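Local structure of putative laminarinase (Phanerochaete chrysosporium, 2W39) at residues 28-33 against 60-65; 85-90 against 100-105; 187-192 against 196-201. The protein probably hydrolyses beta-1,3-linked glucans such as laminarin as an extracellular family 16 glycoside hydrolase of a white rot fungus. All coordinates share one frame; numbering follows the deposited sequence.

Contact 1 (28-33 against 60-65); sequences HGRVNY and TTLSPS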
loop_
_atom_site.group_PDB
_atom_site.type_symbol
_atom_site.label_atom_id
_atom_site.label_comp_id
_atom_site.label_asym_id
_atom_site.label_seq_id
_atom_site.Cartn_x
_atom_site.Cartn_y
_atom_site.Cartn_z
ATOM N N HIS A 28 -0.103 -13.939 7.588
ATOM C CA HIS A 28 -0.826 -14.766 8.582
ATOM C C HIS A 28 -2.108 -14.120 9.109
ATOM O O HIS A 28 -2.507 -14.353 10.250
ATOM C CB HIS A 28 0.109 -15.169 9.735
ATOM C CG HIS A 28 1.385 -15.771 9.250
ATOM N ND1 HIS A 28 2.581 -15.095 9.291
ATOM C CD2 HIS A 28 1.638 -16.940 8.616
ATOM C CE1 HIS A 28 3.533 -15.846 8.768
ATOM N NE2 HIS A 28 2.983 -16.962 8.333
ATOM N N GLY A 29 -2.774 -13.331 8.274
ATOM C CA GLY A 29 -3.994 -12.663 8.677
ATOM C C GLY A 29 -5.230 -13.544 8.681
ATOM O O GLY A 29 -5.215 -14.678 8.172
ATOM N N ARG A 30 -6.305 -13.020 9.260
ATOM C CA ARG A 30 -7.590 -13.710 9.302
ATOM C C ARG A 30 -8.339 -13.377 8.009
ATOM O O ARG A 30 -9.352 -12.663 8.001
ATOM C CB ARG A 30 -8.363 -13.297 10.546
ATOM C CG ARG A 30 -9.676 -14.022 10.754
ATOM C CD ARG A 30 -9.522 -15.541 10.794
ATOM N NE ARG A 30 -10.827 -16.157 10.998
ATOM C CZ ARG A 30 -11.140 -17.399 10.644
ATOM N NH1 ARG A 30 -10.244 -18.197 10.074
ATOM N NH2 ARG A 30 -12.370 -17.834 10.887
ATOM N N VAL A 31 -7.789 -13.876 6.902
ATOM C CA VAL A 31 -8.207 -13.473 5.563
ATOM C C VAL A 31 -8.284 -14.689 4.674
ATOM O O VAL A 31 -7.510 -15.638 4.817
ATOM C CB VAL A 31 -7.214 -12.421 4.965
ATOM C CG1 VAL A 31 -5.845 -13.038 4.614
ATOM C CG2 VAL A 31 -7.817 -11.745 3.732
ATOM N N ASN A 32 -9.224 -14.655 3.736
ATOM C CA ASN A 32 -9.296 -15.629 2.659
ATOM C C ASN A 32 -9.170 -14.862 1.349
ATOM O O ASN A 32 -10.136 -14.216 0.911
ATOM C CB ASN A 32 -10.606 -16.410 2.714
ATOM C CG ASN A 32 -10.645 -17.517 1.692
ATOM O OD1 ASN A 32 -9.759 -18.360 1.646
ATOM N ND2 ASN A 32 -11.665 -17.511 0.854
ATOM N N TYR A 33 -7.981 -14.889 0.760
ATOM C CA TYR A 33 -7.739 -14.180 -0.486
ATOM C C TYR A 33 -8.305 -14.995 -1.643
ATOM O O TYR A 33 -7.867 -16.113 -1.899
ATOM C CB TYR A 33 -6.247 -13.989 -0.669
ATOM C CG TYR A 33 -5.634 -12.822 0.069
ATOM C CD1 TYR A 33 -6.257 -11.569 0.109
ATOM C CD2 TYR A 33 -4.368 -12.947 0.662
ATOM C CE1 TYR A 33 -5.643 -10.479 0.747
ATOM C CE2 TYR A 33 -3.756 -11.861 1.287
ATOM C CZ TYR A 33 -4.383 -10.627 1.297
ATOM O OH TYR A 33 -3.799 -9.517 1.865
ATOM N N THR A 60 -20.900 -11.855 5.772
ATOM C CA THR A 60 -20.797 -13.208 6.335
ATOM C C THR A 60 -20.266 -13.153 7.751
ATOM O O THR A 60 -19.253 -12.493 8.011
ATOM C CB THR A 60 -19.820 -14.061 5.505
ATOM O OG1 THR A 60 -20.199 -13.996 4.125
ATOM C CG2 THR A 60 -19.829 -15.519 5.958
ATOM N N THR A 61 -20.948 -13.862 8.652
ATOM C CA THR A 61 -20.398 -14.142 9.971
ATOM C C THR A 61 -19.592 -15.433 9.843
ATOM O O THR A 61 -20.133 -16.468 9.439
ATOM C CB THR A 61 -21.522 -14.283 11.020
ATOM O OG1 THR A 61 -22.233 -13.046 11.109
ATOM C CG2 THR A 61 -20.956 -14.645 12.388
ATOM N N LEU A 62 -18.302 -15.377 10.173
ATOM C CA LEU A 62 -17.425 -16.498 9.874
ATOM C C LEU A 62 -17.494 -17.630 10.886
ATOM O O LEU A 62 -17.500 -17.393 12.091
ATOM C CB LEU A 62 -15.969 -16.050 9.802
ATOM C CG LEU A 62 -15.644 -14.844 8.924
ATOM C CD1 LEU A 62 -14.146 -14.607 8.912
ATOM C CD2 LEU A 62 -16.151 -15.073 7.499
ATOM N N SER A 63 -17.454 -18.855 10.378
ATOM C CA SER A 63 -17.203 -20.003 11.238
ATOM C C SER A 63 -15.787 -19.859 11.785
ATOM O O SER A 63 -14.837 -19.700 11.012
ATOM C CB SER A 63 -17.309 -21.307 10.465
ATOM O OG SER A 63 -16.837 -22.369 11.279
ATOM N N PRO A 64 -15.625 -19.927 13.118
ATOM C CA PRO A 64 -14.264 -19.811 13.663
ATOM C C PRO A 64 -13.325 -20.900 13.149
ATOM O O PRO A 64 -12.110 -20.689 13.067
ATOM C CB PRO A 64 -14.475 -19.938 15.174
ATOM C CG PRO A 64 -15.941 -19.594 15.384
ATOM C CD PRO A 64 -16.640 -20.091 14.178
ATOM N N SER A 65 -13.896 -22.055 12.813
ATOM C CA SER A 65 -13.131 -23.180 12.304
ATOM C C SER A 65 -12.799 -23.045 10.812
ATOM O O SER A 65 -11.853 -23.680 10.329
ATOM C CB SER A 65 -13.869 -24.498 12.596
ATOM O OG SER A 65 -14.148 -24.622 13.989
#

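Contact 2 (85-90 against 100-105); sequences AVFDVR and PAAWET. With LGC (D-glucono-1,5-lactone), chain D; BGC (beta-D-glucopyranose), chain B.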
loop_
_atom_site.group_PDB
_atom_site.type_symbol
_atom_site.label_atom_id
_atom_site.label_comp_id
_atom_site.label_asym_id
_atom_site.label_seq_id
_atom_site.Cartn_x
_atom_site.Cartn_y
_atom_site.Cartn_z
ATOM N N ALA A 85 5.199 5.459 -10.085
ATOM C CA ALA A 85 3.827 4.939 -9.971
ATOM C C ALA A 85 2.992 5.965 -9.223
ATOM O O ALA A 85 3.401 6.452 -8.168
ATOM C CB ALA A 85 3.811 3.588 -9.225
ATOM N N VAL A 86 1.825 6.289 -9.778
ATOM C CA VAL A 86 0.939 7.294 -9.198
ATOM C C VAL A 86 -0.421 6.662 -8.936
ATOM O O VAL A 86 -1.043 6.119 -9.852
ATOM C CB VAL A 86 0.765 8.521 -10.124
ATOM C CG1 VAL A 86 -0.087 9.580 -9.430
ATOM C CG2 VAL A 86 2.138 9.091 -10.511
ATOM N N PHE A 87 -0.886 6.770 -7.697
ATOM C CA PHE A 87 -2.132 6.176 -7.215
ATOM C C PHE A 87 -3.091 7.298 -6.845
ATOM O O PHE A 87 -2.800 8.078 -5.940
ATOM C CB PHE A 87 -1.880 5.306 -5.956
ATOM C CG PHE A 87 -0.897 4.172 -6.149
ATOM C CD1 PHE A 87 -1.342 2.858 -6.240
ATOM C CD2 PHE A 87 0.467 4.420 -6.221
ATOM C CE1 PHE A 87 -0.430 1.807 -6.406
ATOM C CE2 PHE A 87 1.382 3.367 -6.400
ATOM C CZ PHE A 87 0.936 2.067 -6.504
ATOM N N ASP A 88 -4.213 7.375 -7.555
ATOM C CA ASP A 88 -5.266 8.363 -7.271
ATOM C C ASP A 88 -6.334 7.604 -6.493
ATOM O O ASP A 88 -7.066 6.797 -7.075
ATOM C CB ASP A 88 -5.799 8.969 -8.577
ATOM C CG ASP A 88 -6.862 10.019 -8.362
ATOM O OD1 ASP A 88 -7.303 10.227 -7.223
ATOM O OD2 ASP A 88 -7.270 10.631 -9.367
ATOM N N VAL A 89 -6.376 7.823 -5.180
ATOM C CA VAL A 89 -7.131 6.964 -4.268
ATOM C C VAL A 89 -8.222 7.779 -3.576
ATOM O O VAL A 89 -7.933 8.722 -2.845
ATOM C CB VAL A 89 -6.207 6.355 -3.203
ATOM C CG1 VAL A 89 -7.012 5.458 -2.271
ATOM C CG2 VAL A 89 -5.048 5.567 -3.855
ATOM N N ARG A 90 -9.474 7.412 -3.824
ATOM C CA ARG A 90 -10.625 8.087 -3.216
ATOM C C ARG A 90 -10.858 7.617 -1.775
ATOM O O ARG A 90 -11.335 8.390 -0.946
ATOM C CB ARG A 90 -11.897 7.856 -4.041
ATOM C CG ARG A 90 -11.772 8.335 -5.482
ATOM C CD ARG A 90 -13.147 8.309 -6.161
ATOM N NE ARG A 90 -13.094 8.618 -7.592
ATOM C CZ ARG A 90 -13.136 7.721 -8.570
ATOM N NH1 ARG A 90 -13.183 6.422 -8.315
ATOM N NH2 ARG A 90 -13.115 8.136 -9.830
ATOM N N PRO A 100 -4.534 -2.639 5.264
ATOM C CA PRO A 100 -4.443 -2.414 3.828
ATOM C C PRO A 100 -3.020 -2.034 3.420
ATOM O O PRO A 100 -2.268 -1.490 4.235
ATOM C CB PRO A 100 -5.369 -1.223 3.611
ATOM C CG PRO A 100 -5.223 -0.403 4.887
ATOM C CD PRO A 100 -4.999 -1.428 5.978
ATOM N N ALA A 101 -2.671 -2.287 2.163
ATOM C CA ALA A 101 -1.394 -1.841 1.638
ATOM C C ALA A 101 -1.425 -1.646 0.133
ATOM O O ALA A 101 -2.113 -2.379 -0.591
ATOM C CB ALA A 101 -0.281 -2.828 2.022
ATOM N N ALA A 102 -0.649 -0.659 -0.319
ATOM C CA ALA A 102 -0.291 -0.504 -1.739
ATOM C C ALA A 102 1.235 -0.452 -1.737
ATOM O O ALA A 102 1.845 0.358 -1.024
ATOM C CB ALA A 102 -0.890 0.763 -2.338
ATOM N N TRP A 103 1.860 -1.335 -2.509
ATOM C CA TRP A 103 3.281 -1.592 -2.340
ATOM C C TRP A 103 3.850 -2.238 -3.582
ATOM O O TRP A 103 3.123 -2.565 -4.513
ATOM C CB TRP A 103 3.504 -2.423 -1.066
ATOM C CG TRP A 103 2.790 -3.726 -0.970
ATOM C CD1 TRP A 103 1.428 -3.936 -0.908
ATOM C CD2 TRP A 103 3.397 -4.997 -0.746
ATOM N NE1 TRP A 103 1.162 -5.274 -0.717
ATOM C CE2 TRP A 103 2.355 -5.946 -0.607
ATOM C CE3 TRP A 103 4.722 -5.430 -0.647
ATOM C CZ2 TRP A 103 2.603 -7.288 -0.355
ATOM C CZ3 TRP A 103 4.963 -6.769 -0.385
ATOM C CH2 TRP A 103 3.907 -7.678 -0.260
ATOM N N GLU A 104 5.165 -2.422 -3.564
ATOM C CA GLU A 104 5.852 -3.145 -4.638
ATOM C C GLU A 104 6.830 -4.116 -4.026
ATOM O O GLU A 104 7.472 -3.821 -3.009
ATOM C CB GLU A 104 6.631 -2.210 -5.577
ATOM C CG GLU A 104 5.772 -1.163 -6.226
ATOM C CD GLU A 104 6.516 -0.345 -7.267
ATOM O OE1 GLU A 104 7.754 -0.465 -7.367
ATOM O OE2 GLU A 104 5.844 0.435 -7.996
ATOM N N THR A 105 6.959 -5.280 -4.652
ATOM C CA THR A 105 7.980 -6.237 -4.245
ATOM C C THR A 105 8.232 -7.249 -5.351
ATOM O O THR A 105 7.535 -7.258 -6.375
ATOM C CB THR A 105 7.574 -6.950 -2.923
ATOM O OG1 THR A 105 8.723 -7.583 -2.357
ATOM C CG2 THR A 105 6.490 -7.998 -3.167
HETATM C C1 LGC D . 5.374 -5.497 4.785
HETATM C C2 LGC D . 5.729 -6.954 4.777
HETATM O O5 LGC D . 4.301 -4.934 3.966
HETATM O O1 LGC D . 5.991 -4.735 5.512
HETATM O O2 LGC D . 7.134 -7.129 4.512
HETATM C C3 LGC D . 4.861 -7.722 3.774
HETATM O O3 LGC D . 4.867 -9.124 4.093
HETATM C C4 LGC D . 3.435 -7.173 3.784
HETATM O O4 LGC D . 2.546 -8.025 3.068
HETATM C C5 LGC D . 3.486 -5.788 3.150
HETATM C C6 LGC D . 2.135 -5.103 2.965
HETATM O O6 LGC D . 1.391 -5.014 4.189
HETATM C C2 BGC B . 5.498 -6.668 5.041
HETATM C C3 BGC B . 4.905 -7.539 3.930
HETATM C C4 BGC B . 3.433 -7.195 3.782
HETATM C C5 BGC B . 3.368 -5.778 3.232
HETATM C C6 BGC B . 1.934 -5.355 2.942
HETATM C C1 BGC B . 4.998 -5.208 5.072
HETATM O O1 BGC B . 4.568 -4.884 6.408
HETATM O O2 BGC B . 6.931 -6.677 4.942
HETATM O O3 BGC B . 5.089 -8.937 4.218
HETATM O O4 BGC B . 2.775 -8.103 2.900
HETATM O O5 BGC B . 3.944 -4.842 4.158
HETATM O O6 BGC B . 1.306 -4.920 4.154
#

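Contact 3 (187-192 against 196-201); sequences YAMERT and IKVWFF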
loop_
_atom_site.group_PDB
_atom_site.type_symbol
_atom_site.label_atom_id
_atom_site.label_comp_id
_atom_site.label_asym_id
_atom_site.label_seq_id
_atom_site.Cartn_x
_atom_site.Cartn_y
_atom_site.Cartn_z
ATOM N N TYR A 187 -0.921 9.287 -3.993
ATOM C CA TYR A 187 0.405 8.793 -3.604
ATOM C C TYR A 187 1.207 8.587 -4.866
ATOM O O TYR A 187 0.726 7.948 -5.814
ATOM C CB TYR A 187 0.299 7.479 -2.833
ATOM C CG TYR A 187 0.078 7.694 -1.350
ATOM C CD1 TYR A 187 -1.203 7.719 -0.792
ATOM C CD2 TYR A 187 1.176 7.891 -0.506
ATOM C CE1 TYR A 187 -1.372 7.921 0.588
ATOM C CE2 TYR A 187 1.007 8.120 0.853
ATOM C CZ TYR A 187 -0.266 8.129 1.384
ATOM O OH TYR A 187 -0.375 8.369 2.730
ATOM N N ALA A 188 2.441 9.087 -4.884
ATOM C CA ALA A 188 3.341 8.880 -6.022
ATOM C C ALA A 188 4.662 8.355 -5.490
ATOM O O ALA A 188 5.148 8.799 -4.447
ATOM C CB ALA A 188 3.547 10.174 -6.787
ATOM N N MET A 189 5.253 7.413 -6.213
ATOM C CA MET A 189 6.532 6.831 -5.815
ATOM C C MET A 189 7.443 6.856 -7.025
ATOM O O MET A 189 7.060 6.346 -8.083
ATOM C CB MET A 189 6.311 5.407 -5.286
ATOM C CG MET A 189 7.526 4.708 -4.672
ATOM S SD MET A 189 8.783 4.183 -5.869
ATOM C CE MET A 189 7.877 2.964 -6.810
ATOM N N GLU A 190 8.615 7.480 -6.877
ATOM C CA GLU A 190 9.666 7.454 -7.883
ATOM C C GLU A 190 10.801 6.575 -7.394
ATOM O O GLU A 190 11.334 6.781 -6.301
ATOM C CB GLU A 190 10.183 8.871 -8.173
ATOM C CG GLU A 190 11.345 8.880 -9.176
ATOM C CD GLU A 190 11.928 10.247 -9.449
ATOM O OE1 GLU A 190 11.641 11.184 -8.685
ATOM O OE2 GLU A 190 12.707 10.363 -10.431
ATOM N N ARG A 191 11.177 5.601 -8.223
ATOM C CA ARG A 191 12.313 4.733 -7.935
ATOM C C ARG A 191 13.329 4.884 -9.062
ATOM O O ARG A 191 13.017 4.711 -10.241
ATOM C CB ARG A 191 11.869 3.273 -7.858
ATOM C CG ARG A 191 13.045 2.311 -7.828
ATOM C CD ARG A 191 12.635 0.866 -7.612
ATOM N NE ARG A 191 13.678 -0.007 -8.138
ATOM C CZ ARG A 191 13.470 -1.264 -8.515
ATOM N NH1 ARG A 191 12.298 -1.842 -8.290
ATOM N NH2 ARG A 191 14.451 -1.940 -9.092
ATOM N N THR A 192 14.559 5.192 -8.675
ATOM C CA THR A 192 15.696 5.208 -9.577
ATOM C C THR A 192 16.808 4.360 -8.968
ATOM O O THR A 192 16.644 3.783 -7.893
ATOM C CB THR A 192 16.225 6.633 -9.824
ATOM O OG1 THR A 192 16.924 7.090 -8.661
ATOM C CG2 THR A 192 15.100 7.599 -10.199
ATOM N N ILE A 196 14.682 6.059 -3.642
ATOM C CA ILE A 196 13.225 5.927 -3.716
ATOM C C ILE A 196 12.622 7.120 -2.986
ATOM O O ILE A 196 13.090 7.491 -1.911
ATOM C CB ILE A 196 12.769 4.571 -3.125
ATOM C CG1 ILE A 196 13.194 3.434 -4.063
ATOM C CG2 ILE A 196 11.245 4.554 -2.901
ATOM C CD1 ILE A 196 13.076 2.039 -3.487
ATOM N N LYS A 197 11.600 7.714 -3.605
ATOM C CA LYS A 197 10.846 8.823 -3.010
ATOM C C LYS A 197 9.366 8.493 -3.036
ATOM O O LYS A 197 8.872 7.907 -4.008
ATOM C CB LYS A 197 11.058 10.125 -3.789
ATOM C CG LYS A 197 12.446 10.730 -3.610
ATOM C CD LYS A 197 12.678 11.926 -4.514
ATOM C CE LYS A 197 14.125 12.403 -4.396
ATOM N NZ LYS A 197 14.404 13.554 -5.301
ATOM N N VAL A 198 8.652 8.894 -1.988
ATOM C CA VAL A 198 7.195 8.843 -1.985
ATOM C C VAL A 198 6.679 10.242 -1.660
ATOM O O VAL A 198 7.179 10.888 -0.727
ATOM C CB VAL A 198 6.639 7.835 -0.944
ATOM C CG1 VAL A 198 5.121 7.824 -0.932
ATOM C CG2 VAL A 198 7.160 6.424 -1.190
ATOM N N TRP A 199 5.670 10.670 -2.416
ATOM C CA TRP A 199 4.944 11.901 -2.100
ATOM C C TRP A 199 3.497 11.546 -1.784
ATOM O O TRP A 199 2.878 10.746 -2.508
ATOM C CB TRP A 199 4.886 12.845 -3.297
ATOM C CG TRP A 199 6.162 13.460 -3.765
ATOM C CD1 TRP A 199 6.592 14.735 -3.519
ATOM C CD2 TRP A 199 7.145 12.858 -4.622
ATOM N NE1 TRP A 199 7.794 14.959 -4.157
ATOM C CE2 TRP A 199 8.155 13.824 -4.840
ATOM C CE3 TRP A 199 7.259 11.598 -5.238
ATOM C CZ2 TRP A 199 9.266 13.577 -5.660
ATOM C CZ3 TRP A 199 8.358 11.354 -6.042
ATOM C CH2 TRP A 199 9.347 12.336 -6.246
ATOM N N PHE A 200 2.947 12.182 -0.751
ATOM C CA PHE A 200 1.522 12.178 -0.520
ATOM C C PHE A 200 0.959 13.582 -0.678
ATOM O O PHE A 200 1.483 14.510 -0.075
ATOM C CB PHE A 200 1.181 11.698 0.897
ATOM C CG PHE A 200 -0.271 11.870 1.212
ATOM C CD1 PHE A 200 -1.237 11.233 0.429
ATOM C CD2 PHE A 200 -0.689 12.735 2.220
ATOM C CE1 PHE A 200 -2.584 11.425 0.672
ATOM C CE2 PHE A 200 -2.072 12.924 2.447
ATOM C CZ PHE A 200 -2.975 12.258 1.669
ATOM N N PHE A 201 -0.125 13.719 -1.443
ATOM C CA PHE A 201 -0.895 14.965 -1.537
ATOM C C PHE A 201 -2.349 14.687 -1.214
ATOM O O PHE A 201 -2.979 13.880 -1.879
ATOM C CB PHE A 201 -0.787 15.590 -2.928
ATOM C CG PHE A 201 0.585 16.096 -3.224
ATOM C CD1 PHE A 201 1.501 15.303 -3.895
ATOM C CD2 PHE A 201 0.989 17.342 -2.764
ATOM C CE1 PHE A 201 2.800 15.754 -4.121
ATOM C CE2 PHE A 201 2.269 17.793 -2.997
ATOM C CZ PHE A 201 3.174 17.000 -3.669
HETATM O O HOH W 1 13.080 13.374 -7.811
#

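Contact 1 (28-33 against 60-65)
Arg30 sets out with CG anti to its own N (chi1 -176°) and then makes a bend at chi2 (56°) that carries its guanidinium across to the loop 60-65. Leu62 turns CG anti to its carbonyl carbon, and its CB and CD1 each lie 4.2 Å from Arg30 NH2. The same nitrogen approaches the backbone of the loop. Arg30 NH2 gives a weak hydrogen bond to Ser63 O, 3.1 Å long and well bent at 124°. Ser63 O sits at the edge of the guanidinium, in its plane. Pro64 O is farther off, 3.6 Å from Arg30 NH2, and lies obliquely to the group. Arg30 is also the centre of an inverse gamma turn, with Val31 N weakly bonded to Gly29 O at 3.0 Å. Strand 31-33 begins where the turn ends and runs parallel to strand 69-76 in the mixed sheet of this family 16 beta sandwich. The loop 60-65 leads toward that same strand 69-76. The firmer polar partner of Arg30 is outside both segments: NE bonds Asn278 OD1 on helix 273-279, and NH1 bonds Gly66 O. Within the loop, Ser65 N reaches Ser63 OG in a weak bond of 3.3 Å.

Contact 2 (85-90 against 100-105)
The core between the two sheets of the GH16 beta sandwich, and the sugar site on the far side of one of them, meet at this contact. Strand 83-89 belongs to one sheet and strand 98-105 to the other. Phe87 and Ala102 point at each other across the interior, with Phe87 CE1 4.2 Å from Ala102 CB. The methyl group meets the ring obliquely. Two residues along each strand, Ala85 CB touches Glu104 OE2 at 3.9 Å. The Glu104 carboxylate is buried here, and OE2 is hydrogen-bonded to His83 NE2. No hydrogen bond joins the two segments, which touch through side-chain packing. Ala101 and Trp103 face the other way and line the sugar pocket. Trp103 has CG between its N and carbonyl carbon (chi1 57°), which helps turn a face of the indole to the sugar, modelled as both gluconolactone and glucose. The lactone C6 sits 3.6 Å above the ring plane, over its centre. Trp103 NE1 bonds Asn250 OD1, which should restrain the indole from turning. Replacing Trp103 by an alanine is likely to strip the sugar of this flat support and leave Asn250 OD1 without its indole donor. Ala101 CB comes within 3.4 Å of the lactone C6 and, in the glucose form, 3.4 Å of O6.

Contact 3 (187-192 against 196-201)
Tyr187 and Phe200 cross obliquely on one face of an antiparallel beta hairpin. Their planes are 31° apart and their centroids 4.7 Å. Phe200 has CG anti to its N (chi1 172°), which carries CD1 over one face of the Tyr187 ring, 3.3 Å from Tyr187 CE1. Tyr187 OH in turn lies over a face of the Phe200 ring and bonds Ser174 O. The edge of the tyrosine meets Val198, whose CG1 is 4.0 Å from Tyr187 CD2. Met189 bends at chi2 and chi3, bringing SD to 3.9 Å from Ile196 CG2, while its CG rests on Val198 CG2. Arg191 and Ile196 run side by side, and the guanidinium continues to Asp243 O.

Ala188, Glu190, Lys197 and Trp199 occupy the other face. Glu190 stands extended alongside Trp199, its OE1 at the indole edge, 3.5 Å from Trp199 CH2. A water bridges Glu190 OE1 and Lys197 NZ, which are 5.0 Å apart. OE1 also bonds Thr221 OG1, and OE2 bonds Tyr3 OH. Backbone bonds join Ala188 with Trp199 and Glu190 with Lys197, two each. The hairpin lies inside the larger antiparallel sheet: strand 185-191 pairs with strand 83-89, and strand 195-202 with strand 229-232. Tyr187, Met189 and Ile196 pack across on strand 115-120 of the facing sheet.

Overall arrangement
Contacts 2 and 3 adjoin, their centres 10 Å apart. Strands 83-89 and 185-191 are neighbours in one sheet: Phe87 N lies 2.7 Å from Tyr187 O and Ala85 O 2.9 Å from Met189 N, both probable hydrogen bonds. Met189 CE also packs 3.5 Å from Glu104 OE2, so contact 3 reaches the same interior as contact 2. The sugar is bound on the opposite side of strand 98-105, directly at contact 2. The side chain of Val198 in contact 3 is about 13 Å from the bound gluconolactone. Contact 1 is peripheral, 24 Å from contact 2 and 33 Å from contact 3 between centres. Its strand 31-33 lies in the same mixed sheet as segment 100-105.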